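Local coordinates for uncharacterized protein (Neosartorya fumigata, PDB 5J5L) that binds arachidonic acid in a pocket between its helices and is probably a constitutive, antigenic mannoprotein of the fungal cell wall, at residues Lys14-Asn25 against Leu76-Ile87; Thr5-Ile13 against Ser68-Leu76. All coordinates share one frame; numbering follows the deposited sequence.

In the fold
Both contacts join the same two helices, 3-26 and 63-89, which run side by side in the same direction in an all-helical bundle. Starting from the N terminus, the chain lays down Thr5-Ile13 and then Lys14-Asn25, passes through helix 31-56, and then runs along 63-89 in the first helix's direction with Ser68-Leu76 and then Leu76-Ile87. Contact 2 closes a loop of 54 residues and contact 1 one of 50; because the segments alternate along the chain, the two loops cross. The centres of the contacts lie about 15 Å apart, and Leu76 serves both. Contact 2 is the apolar half of the seam, while contact 1 mixes polar groups with a wall of the arachidonic acid pocket.

Contact 1: residues Lys14-Asn25 against Leu76-Ile87; sequences KTDINTLTQHFN and LKPDIVTSLDAI. With ACD (arachidonic acid), chain B.
Ile17 and Ser83 interlock as knobs into holes: Ile17 drops among Leu76, Asp79, Ile80 and Ser83, and Ser83 sits among Ile17, Leu20, Thr21 and Phe24. The axes of the two segments come within 8.7 Å, at 22° to each other. Ile17 divides its branches, CG2 resting 3.7 Å from Ser83 CB while CD1 reaches Ile80 CG1. Ser83 holds OG trans to its own N (chi1 -165°) and gives a weak hydrogen bond from OG to Thr21 OG1. A water extends this polar strip, accepting from Thr21 OG1 and donating to Asn18 OD1 and to Asp79 O. At one end Lys14, extended until it bends at its last torsion, brings NZ 3.0 Å from Asp79 OD2, a salt bridge made on the syn side, 25° out of the carboxylate plane. At the other end lies Phe24. Ile87 CB sits over the centre of one face, 3.8 Å from the ring centroid, and Leu20 O lies above the opposite face nearer the rim, so the ring is held between the two. Its edge faces the lipid, CZ lying 3.6 Å from C14 of arachidonic acid, which is in the ring plane, and Ile80 CG1 is 3.6 Å from the lipid's C19. Helix 31-56 meets Leu20 and His23 through Val40, and helix 127-150 covers Ile80 and Leu84 through Ile140, Ala143 and Ala147.

Contact 2: residues Thr5-Ile13 against Ser68-Leu76; sequences TILSDLSTI and SVTNALLGL
Leu10 points toward helix 63-89 and fills a hole formed by Val69, Ala72, Leu73 and Leu76, a single knob-into-hole fit, the two segments running 8° from parallel. Each of its methyls has a different partner. CD1 comes down on the small Ala72, 3.7 Å from CB, while CD2 turns to Leu76 and meets CD1 of that residue at 4.2 Å, the two side chains standing roughly perpendicular. Ile13 also meets Leu76 nearly at right angles, its CG2 lying 4.1 Å from Leu76 CD1, which is thus touched by both Leu10 and Ile13. One turn before Leu10, Ile6 and Val69 repeat the perpendicular arrangement through their CG2 methyls, 4.0 Å apart. The Ile6 branch is placed there by chi1 of -65°, which leaves CG2 trans to the backbone N. Leu7 sets out along the flank of the interface and bends in at its tip: CD2 lies 3.6 Å from Ser68 O and also touches Val69 CG2 and Ala72 CB. Ser68 offers Leu7 its CB, while its OG is hydrogen-bonded to Ala64 O in its own helix. Leu121 of helix 100-124 packs on both Ile6 and Val69. No hydrogen bond or salt bridge crosses between these segments. Cohesion therefore comes from burial of branched aliphatic groups and from their shape, and the small Ala72 probably helps Leu10 CD1 to come this close.

Contact 1: residues Lys14-Asn25 against Leu76-Ile87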
loop_
_atom_site.group_PDB
_atom_site.type_symbol
_atom_site.label_atom_id
_atom_site.label_comp_id
_atom_site.label_asym_id
_atom_site.label_seq_id
_atom_site.Cartn_x
_atom_site.Cartn_y
_atom_site.Cartn_z
ATOM N N LYS A 14 -0.759 7.415 0.935
ATOM C CA LYS A 14 0.497 7.885 0.341
ATOM C C LYS A 14 1.419 8.421 1.429
ATOM O O LYS A 14 2.612 8.091 1.485
ATOM C CB LYS A 14 0.218 8.989 -0.683
ATOM C CG LYS A 14 1.424 9.380 -1.526
ATOM C CD LYS A 14 1.051 10.514 -2.466
ATOM C CE LYS A 14 2.101 10.758 -3.532
ATOM N NZ LYS A 14 1.886 9.891 -4.726
ATOM N N THR A 15 0.871 9.260 2.296
ATOM C CA THR A 15 1.654 9.799 3.405
ATOM C C THR A 15 2.203 8.697 4.313
ATOM O O THR A 15 3.393 8.718 4.660
ATOM C CB THR A 15 0.840 10.846 4.179
ATOM O OG1 THR A 15 0.478 11.872 3.261
ATOM C CG2 THR A 15 1.656 11.455 5.308
ATOM N N ASP A 16 1.363 7.712 4.659
ATOM C CA ASP A 16 1.787 6.576 5.483
ATOM C C ASP A 16 2.974 5.839 4.861
ATOM O O ASP A 16 3.936 5.503 5.555
ATOM C CB ASP A 16 0.666 5.547 5.647
ATOM C CG ASP A 16 -0.530 6.046 6.449
ATOM O OD1 ASP A 16 -0.432 7.006 7.273
ATOM O OD2 ASP A 16 -1.606 5.400 6.290
ATOM N N ILE A 17 2.875 5.555 3.557
ATOM C CA ILE A 17 3.914 4.816 2.848
ATOM C C ILE A 17 5.234 5.580 2.899
ATOM O O ILE A 17 6.283 4.991 3.172
ATOM C CB ILE A 17 3.528 4.520 1.386
ATOM C CG1 ILE A 17 2.349 3.530 1.328
ATOM C CG2 ILE A 17 4.709 3.940 0.615
ATOM C CD1 ILE A 17 1.589 3.551 0.012
ATOM N N ASN A 18 5.181 6.881 2.640
ATOM C CA ASN A 18 6.411 7.659 2.595
ATOM C C ASN A 18 7.039 7.794 3.970
ATOM O O ASN A 18 8.255 7.773 4.093
ATOM C CB ASN A 18 6.147 8.983 1.910
ATOM C CG ASN A 18 5.871 8.788 0.425
ATOM O OD1 ASN A 18 6.507 7.942 -0.237
ATOM N ND2 ASN A 18 4.924 9.537 -0.100
ATOM N N THR A 19 6.209 7.836 5.004
ATOM C CA THR A 19 6.712 7.789 6.375
ATOM C C THR A 19 7.395 6.451 6.672
ATOM O O THR A 19 8.493 6.422 7.220
ATOM C CB THR A 19 5.587 8.076 7.381
ATOM O OG1 THR A 19 5.035 9.366 7.088
ATOM C CG2 THR A 19 6.108 8.034 8.810
ATOM N N LEU A 20 6.778 5.347 6.285
ATOM C CA LEU A 20 7.423 4.042 6.454
ATOM C C LEU A 20 8.792 3.955 5.787
ATOM O O LEU A 20 9.743 3.429 6.358
ATOM C CB LEU A 20 6.543 2.926 5.887
ATOM C CG LEU A 20 5.508 2.356 6.827
ATOM C CD1 LEU A 20 4.657 1.351 6.069
ATOM C CD2 LEU A 20 6.147 1.676 8.032
ATOM N N THR A 21 8.869 4.448 4.554
ATOM C CA THR A 21 10.113 4.436 3.801
ATOM C C THR A 21 11.201 5.169 4.570
ATOM O O THR A 21 12.364 4.739 4.599
ATOM C CB THR A 21 9.937 5.056 2.402
ATOM O OG1 THR A 21 8.939 4.312 1.678
ATOM C CG2 THR A 21 11.231 5.038 1.618
ATOM N N GLN A 22 10.826 6.299 5.170
ATOM C CA GLN A 22 11.762 7.047 6.012
ATOM C C GLN A 22 12.279 6.211 7.182
ATOM O O GLN A 22 13.487 6.256 7.506
ATOM C CB GLN A 22 11.119 8.340 6.521
ATOM C CG GLN A 22 10.954 9.424 5.474
ATOM C CD GLN A 22 10.292 10.669 6.042
ATOM O OE1 GLN A 22 9.230 10.597 6.668
ATOM N NE2 GLN A 22 10.916 11.816 5.828
ATOM N N HIS A 23 11.382 5.466 7.825
ATOM C CA HIS A 23 11.771 4.530 8.879
ATOM C C HIS A 23 12.751 3.491 8.354
ATOM O O HIS A 23 13.793 3.250 8.978
ATOM C CB HIS A 23 10.567 3.822 9.499
ATOM C CG HIS A 23 9.818 4.667 10.476
ATOM N ND1 HIS A 23 10.076 4.642 11.826
ATOM C CD2 HIS A 23 8.818 5.562 10.300
ATOM C CE1 HIS A 23 9.284 5.502 12.440
ATOM N NE2 HIS A 23 8.498 6.062 11.537
ATOM N N PHE A 24 12.425 2.888 7.212
ATOM C CA PHE A 24 13.278 1.833 6.650
ATOM C C PHE A 24 14.690 2.318 6.398
ATOM O O PHE A 24 15.652 1.645 6.758
ATOM C CB PHE A 24 12.727 1.253 5.349
ATOM C CG PHE A 24 11.342 0.664 5.465
ATOM C CD1 PHE A 24 10.869 0.159 6.662
ATOM C CD2 PHE A 24 10.531 0.620 4.360
ATOM C CE1 PHE A 24 9.595 -0.379 6.762
ATOM C CE2 PHE A 24 9.264 0.081 4.445
ATOM C CZ PHE A 24 8.791 -0.406 5.649
ATOM N N ASN A 25 14.812 3.507 5.823
ATOM C CA ASN A 25 16.116 4.058 5.460
ATOM C C ASN A 25 17.001 4.382 6.667
ATOM O O ASN A 25 18.234 4.388 6.551
ATOM C CB ASN A 25 15.933 5.281 4.564
ATOM C CG ASN A 25 15.422 4.914 3.182
ATOM O OD1 ASN A 25 15.692 3.821 2.678
ATOM N ND2 ASN A 25 14.724 5.835 2.550
ATOM N N LEU A 76 0.272 5.815 -6.390
ATOM C CA LEU A 76 0.893 5.069 -5.288
ATOM C C LEU A 76 1.974 4.074 -5.748
ATOM O O LEU A 76 2.846 3.718 -4.964
ATOM C CB LEU A 76 -0.165 4.330 -4.453
ATOM C CG LEU A 76 -1.235 5.172 -3.757
ATOM C CD1 LEU A 76 -2.294 4.292 -3.095
ATOM C CD2 LEU A 76 -0.627 6.130 -2.741
ATOM N N LYS A 77 1.927 3.631 -7.009
ATOM C CA LYS A 77 2.769 2.523 -7.456
ATOM C C LYS A 77 4.273 2.795 -7.225
ATOM O O LYS A 77 4.956 1.979 -6.592
ATOM C CB LYS A 77 2.488 2.160 -8.926
ATOM C CG LYS A 77 3.339 1.013 -9.471
ATOM C CD LYS A 77 3.484 1.070 -10.985
ATOM C CE LYS A 77 2.158 0.871 -11.691
ATOM N NZ LYS A 77 2.325 0.844 -13.170
ATOM N N PRO A 78 4.786 3.937 -7.722
ATOM C CA PRO A 78 6.218 4.173 -7.479
ATOM C C PRO A 78 6.568 4.326 -6.000
ATOM O O PRO A 78 7.667 3.951 -5.592
ATOM C CB PRO A 78 6.515 5.469 -8.241
ATOM C CG PRO A 78 5.199 6.085 -8.520
ATOM C CD PRO A 78 4.195 4.978 -8.575
ATOM N N ASP A 79 5.648 4.861 -5.202
ATOM C CA ASP A 79 5.884 4.984 -3.760
ATOM C C ASP A 79 5.963 3.614 -3.107
ATOM O O ASP A 79 6.795 3.368 -2.227
ATOM C CB ASP A 79 4.806 5.823 -3.085
ATOM C CG ASP A 79 4.768 7.256 -3.596
ATOM O OD1 ASP A 79 5.741 7.704 -4.241
ATOM O OD2 ASP A 79 3.756 7.919 -3.362
ATOM N N ILE A 80 5.096 2.704 -3.547
ATOM C CA ILE A 80 5.088 1.343 -3.031
ATOM C C ILE A 80 6.373 0.615 -3.404
ATOM O O ILE A 80 7.014 -0.015 -2.551
ATOM C CB ILE A 80 3.835 0.583 -3.533
ATOM C CG1 ILE A 80 2.586 1.185 -2.901
ATOM C CG2 ILE A 80 3.939 -0.920 -3.252
ATOM C CD1 ILE A 80 1.302 0.773 -3.598
ATOM N N VAL A 81 6.767 0.707 -4.676
ATOM C CA VAL A 81 7.992 0.076 -5.135
ATOM C C VAL A 81 9.206 0.631 -4.369
ATOM O O VAL A 81 10.060 -0.135 -3.906
ATOM C CB VAL A 81 8.190 0.240 -6.648
ATOM C CG1 VAL A 81 9.587 -0.226 -7.053
ATOM C CG2 VAL A 81 7.119 -0.536 -7.408
ATOM N N THR A 82 9.256 1.951 -4.203
ATOM C CA THR A 82 10.343 2.583 -3.441
ATOM C C THR A 82 10.380 2.061 -1.994
ATOM O O THR A 82 11.456 1.748 -1.452
ATOM C CB THR A 82 10.213 4.125 -3.473
ATOM O OG1 THR A 82 10.382 4.597 -4.821
ATOM C CG2 THR A 82 11.258 4.798 -2.570
ATOM N N SER A 83 9.210 1.948 -1.375
ATOM C CA SER A 83 9.113 1.506 0.016
ATOM C C SER A 83 9.540 0.058 0.162
ATOM O O SER A 83 10.327 -0.292 1.070
ATOM C CB SER A 83 7.682 1.726 0.547
ATOM O OG SER A 83 7.623 1.635 1.954
ATOM N N LEU A 84 9.059 -0.788 -0.742
ATOM C CA LEU A 84 9.442 -2.190 -0.748
ATOM C C LEU A 84 10.947 -2.350 -0.992
ATOM O O LEU A 84 11.602 -3.151 -0.312
ATOM C CB LEU A 84 8.643 -2.951 -1.789
ATOM C CG LEU A 84 7.156 -3.129 -1.436
ATOM C CD1 LEU A 84 6.392 -3.674 -2.616
ATOM C CD2 LEU A 84 7.007 -4.031 -0.219
ATOM N N ASP A 85 11.497 -1.566 -1.922
ATOM C CA ASP A 85 12.947 -1.586 -2.169
ATOM C C ASP A 85 13.707 -1.242 -0.890
ATOM O O ASP A 85 14.740 -1.835 -0.593
ATOM C CB ASP A 85 13.362 -0.590 -3.262
ATOM C CG ASP A 85 12.983 -1.050 -4.683
ATOM O OD1 ASP A 85 12.669 -2.242 -4.869
ATOM O OD2 ASP A 85 13.017 -0.216 -5.623
ATOM N N ALA A 86 13.194 -0.275 -0.148
ATOM C CA ALA A 86 13.872 0.222 1.061
ATOM C C ALA A 86 13.938 -0.804 2.181
ATOM O O ALA A 86 14.965 -0.917 2.841
ATOM C CB ALA A 86 13.202 1.486 1.553
ATOM N N ILE A 87 12.848 -1.538 2.411
ATOM C CA ILE A 87 12.871 -2.609 3.417
ATOM C C ILE A 87 13.712 -3.803 2.952
ATOM O O ILE A 87 14.478 -4.380 3.741
ATOM C CB ILE A 87 11.458 -3.023 3.898
ATOM C CG1 ILE A 87 11.557 -4.030 5.058
ATOM C CG2 ILE A 87 10.606 -3.607 2.799
ATOM C CD1 ILE A 87 12.201 -3.468 6.296
HETATM C C1 ACD B . 12.109 -0.436 10.505
HETATM C C2 ACD B . 11.229 -1.632 10.227
HETATM C C3 ACD B . 12.065 -2.895 10.204
HETATM C C4 ACD B . 11.171 -4.136 10.255
HETATM C C5 ACD B . 10.234 -4.058 11.437
HETATM C C6 ACD B . 8.890 -4.079 11.363
HETATM C C7 ACD B . 8.117 -4.262 10.081
HETATM C C8 ACD B . 7.485 -2.970 9.587
HETATM C C9 ACD B . 7.364 -2.651 8.288
HETATM C C10 ACD B . 7.874 -3.484 7.125
HETATM C C11 ACD B . 6.770 -4.309 6.517
HETATM C C12 ACD B . 6.271 -4.184 5.280
HETATM C C13 ACD B . 6.676 -3.171 4.228
HETATM C C14 ACD B . 5.772 -1.970 4.449
HETATM C C15 ACD B . 5.323 -1.164 3.481
HETATM C C16 ACD B . 5.652 -1.357 2.027
HETATM C C17 ACD B . 4.644 -0.590 1.183
HETATM C C18 ACD B . 3.259 -1.207 1.254
HETATM C C19 ACD B . 2.310 -0.531 0.293
HETATM C C20 ACD B . 0.862 -0.616 0.701
HETATM O O1 ACD B . 12.593 0.107 9.503
HETATM O O2 ACD B . 12.294 -0.027 11.667
HETATM O O HOH W 1 7.992 5.378 -0.542
HETATM O O HOH W 2 16.716 1.200 3.018
#

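Contact 2: residues Thr5-Ile13 against Ser68-Leu76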
loop_
_atom_site.group_PDB
_atom_site.type_symbol
_atom_site.label_atom_id
_atom_site.label_comp_id
_atom_site.label_asym_id
_atom_site.label_seq_id
_atom_site.Cartn_x
_atom_site.Cartn_y
_atom_site.Cartn_z
ATOM N N THR A 5 -13.864 11.804 -0.537
ATOM C CA THR A 5 -13.446 10.992 0.601
ATOM C C THR A 5 -12.418 9.939 0.205
ATOM O O THR A 5 -11.414 9.737 0.892
ATOM C CB THR A 5 -14.663 10.325 1.292
ATOM O OG1 THR A 5 -15.581 11.333 1.721
ATOM C CG2 THR A 5 -14.231 9.504 2.506
ATOM N N ILE A 6 -12.666 9.256 -0.908
ATOM C CA ILE A 6 -11.739 8.258 -1.403
ATOM C C ILE A 6 -10.388 8.927 -1.733
ATOM O O ILE A 6 -9.339 8.381 -1.393
ATOM C CB ILE A 6 -12.299 7.530 -2.646
ATOM C CG1 ILE A 6 -13.547 6.732 -2.267
ATOM C CG2 ILE A 6 -11.233 6.636 -3.267
ATOM C CD1 ILE A 6 -14.352 6.260 -3.456
ATOM N N LEU A 7 -10.407 10.100 -2.366
ATOM C CA LEU A 7 -9.141 10.775 -2.713
ATOM C C LEU A 7 -8.359 11.147 -1.455
ATOM O O LEU A 7 -7.137 10.949 -1.402
ATOM C CB LEU A 7 -9.378 12.009 -3.563
ATOM C CG LEU A 7 -9.975 11.715 -4.943
ATOM C CD1 LEU A 7 -10.406 12.990 -5.634
ATOM C CD2 LEU A 7 -8.995 10.959 -5.802
ATOM N N SER A 8 -9.059 11.669 -0.455
ATOM C CA SER A 8 -8.433 12.009 0.817
ATOM C C SER A 8 -7.850 10.734 1.455
ATOM O O SER A 8 -6.726 10.748 1.983
ATOM C CB SER A 8 -9.453 12.680 1.737
ATOM O OG SER A 8 -8.886 12.998 2.997
ATOM N N ASP A 9 -8.609 9.636 1.393
ATOM C CA ASP A 9 -8.154 8.351 1.931
ATOM C C ASP A 9 -6.866 7.893 1.251
ATOM O O ASP A 9 -5.966 7.371 1.903
ATOM C CB ASP A 9 -9.187 7.246 1.717
ATOM C CG ASP A 9 -10.420 7.382 2.576
ATOM O OD1 ASP A 9 -10.442 8.133 3.595
ATOM O OD2 ASP A 9 -11.398 6.662 2.253
ATOM N N LEU A 10 -6.810 8.033 -0.072
ATOM C CA LEU A 10 -5.637 7.606 -0.826
ATOM C C LEU A 10 -4.425 8.487 -0.507
ATOM O O LEU A 10 -3.294 8.004 -0.482
ATOM C CB LEU A 10 -5.923 7.594 -2.315
ATOM C CG LEU A 10 -6.918 6.501 -2.757
ATOM C CD1 LEU A 10 -7.362 6.730 -4.197
ATOM C CD2 LEU A 10 -6.371 5.102 -2.571
ATOM N N SER A 11 -4.663 9.759 -0.250
ATOM C CA SER A 11 -3.561 10.660 0.114
ATOM C C SER A 11 -2.962 10.273 1.466
ATOM O O SER A 11 -1.747 10.301 1.655
ATOM C CB SER A 11 -4.052 12.095 0.168
ATOM O OG SER A 11 -2.984 13.004 0.372
ATOM N N THR A 12 -3.829 9.920 2.405
ATOM C CA THR A 12 -3.397 9.472 3.730
ATOM C C THR A 12 -2.529 8.212 3.592
ATOM O O THR A 12 -1.489 8.067 4.246
ATOM C CB THR A 12 -4.622 9.223 4.634
ATOM O OG1 THR A 12 -5.301 10.467 4.885
ATOM C CG2 THR A 12 -4.221 8.604 5.969
ATOM N N ILE A 13 -2.952 7.300 2.735
ATOM C CA ILE A 13 -2.157 6.104 2.440
ATOM C C ILE A 13 -0.774 6.490 1.883
ATOM O O ILE A 13 0.256 5.961 2.333
ATOM C CB ILE A 13 -2.911 5.154 1.485
ATOM C CG1 ILE A 13 -4.130 4.562 2.208
ATOM C CG2 ILE A 13 -1.993 4.059 0.963
ATOM C CD1 ILE A 13 -5.197 4.008 1.284
ATOM N N SER A 68 -9.694 10.748 -11.479
ATOM C CA SER A 68 -9.023 11.205 -10.268
ATOM C C SER A 68 -8.648 10.017 -9.375
ATOM O O SER A 68 -7.511 9.923 -8.925
ATOM C CB SER A 68 -9.885 12.208 -9.495
ATOM O OG SER A 68 -10.087 13.424 -10.211
ATOM N N VAL A 69 -9.582 9.096 -9.141
ATOM C CA VAL A 69 -9.314 7.946 -8.257
ATOM C C VAL A 69 -8.284 7.008 -8.897
ATOM O O VAL A 69 -7.348 6.547 -8.238
ATOM C CB VAL A 69 -10.632 7.227 -7.903
ATOM C CG1 VAL A 69 -10.384 5.867 -7.294
ATOM C CG2 VAL A 69 -11.461 8.098 -6.966
ATOM N N THR A 70 -8.411 6.783 -10.202
ATOM C CA THR A 70 -7.460 5.932 -10.942
ATOM C C THR A 70 -6.046 6.484 -10.864
ATOM O O THR A 70 -5.096 5.765 -10.564
ATOM C CB THR A 70 -7.884 5.804 -12.425
ATOM O OG1 THR A 70 -9.151 5.155 -12.494
ATOM C CG2 THR A 70 -6.884 5.005 -13.242
ATOM N N ASN A 71 -5.899 7.774 -11.126
ATOM C CA ASN A 71 -4.580 8.382 -11.075
ATOM C C ASN A 71 -3.986 8.425 -9.681
ATOM O O ASN A 71 -2.768 8.314 -9.524
ATOM C CB ASN A 71 -4.614 9.782 -11.670
ATOM C CG ASN A 71 -4.670 9.761 -13.185
ATOM O OD1 ASN A 71 -5.020 8.747 -13.804
ATOM N ND2 ASN A 71 -4.329 10.887 -13.796
ATOM N N ALA A 72 -4.840 8.608 -8.676
ATOM C CA ALA A 72 -4.365 8.621 -7.301
ATOM C C ALA A 72 -3.884 7.229 -6.928
ATOM O O ALA A 72 -2.842 7.091 -6.289
ATOM C CB ALA A 72 -5.442 9.111 -6.347
ATOM N N LEU A 73 -4.636 6.200 -7.318
ATOM C CA LEU A 73 -4.230 4.824 -6.993
ATOM C C LEU A 73 -2.929 4.480 -7.719
ATOM O O LEU A 73 -1.957 4.000 -7.097
ATOM C CB LEU A 73 -5.330 3.827 -7.372
ATOM C CG LEU A 73 -5.030 2.358 -7.088
ATOM C CD1 LEU A 73 -4.806 2.127 -5.597
ATOM C CD2 LEU A 73 -6.160 1.505 -7.611
ATOM N N LEU A 74 -2.892 4.739 -9.023
ATOM C CA LEU A 74 -1.694 4.448 -9.816
ATOM C C LEU A 74 -0.486 5.255 -9.347
ATOM O O LEU A 74 0.647 4.782 -9.424
ATOM C CB LEU A 74 -1.941 4.715 -11.297
ATOM C CG LEU A 74 -2.461 3.540 -12.128
ATOM C CD1 LEU A 74 -3.489 2.704 -11.377
ATOM C CD2 LEU A 74 -3.023 4.066 -13.431
ATOM N N GLY A 75 -0.734 6.476 -8.876
ATOM C CA GLY A 75 0.325 7.307 -8.304
ATOM C C GLY A 75 0.976 6.709 -7.085
ATOM O O GLY A 75 2.136 7.017 -6.779
ATOM N N LEU A 76 0.272 5.815 -6.390
ATOM C CA LEU A 76 0.893 5.069 -5.288
ATOM C C LEU A 76 1.974 4.074 -5.748
ATOM O O LEU A 76 2.846 3.718 -4.964
ATOM C CB LEU A 76 -0.165 4.330 -4.453
ATOM C CG LEU A 76 -1.235 5.172 -3.757
ATOM C CD1 LEU A 76 -2.294 4.292 -3.095
ATOM C CD2 LEU A 76 -0.627 6.130 -2.741
#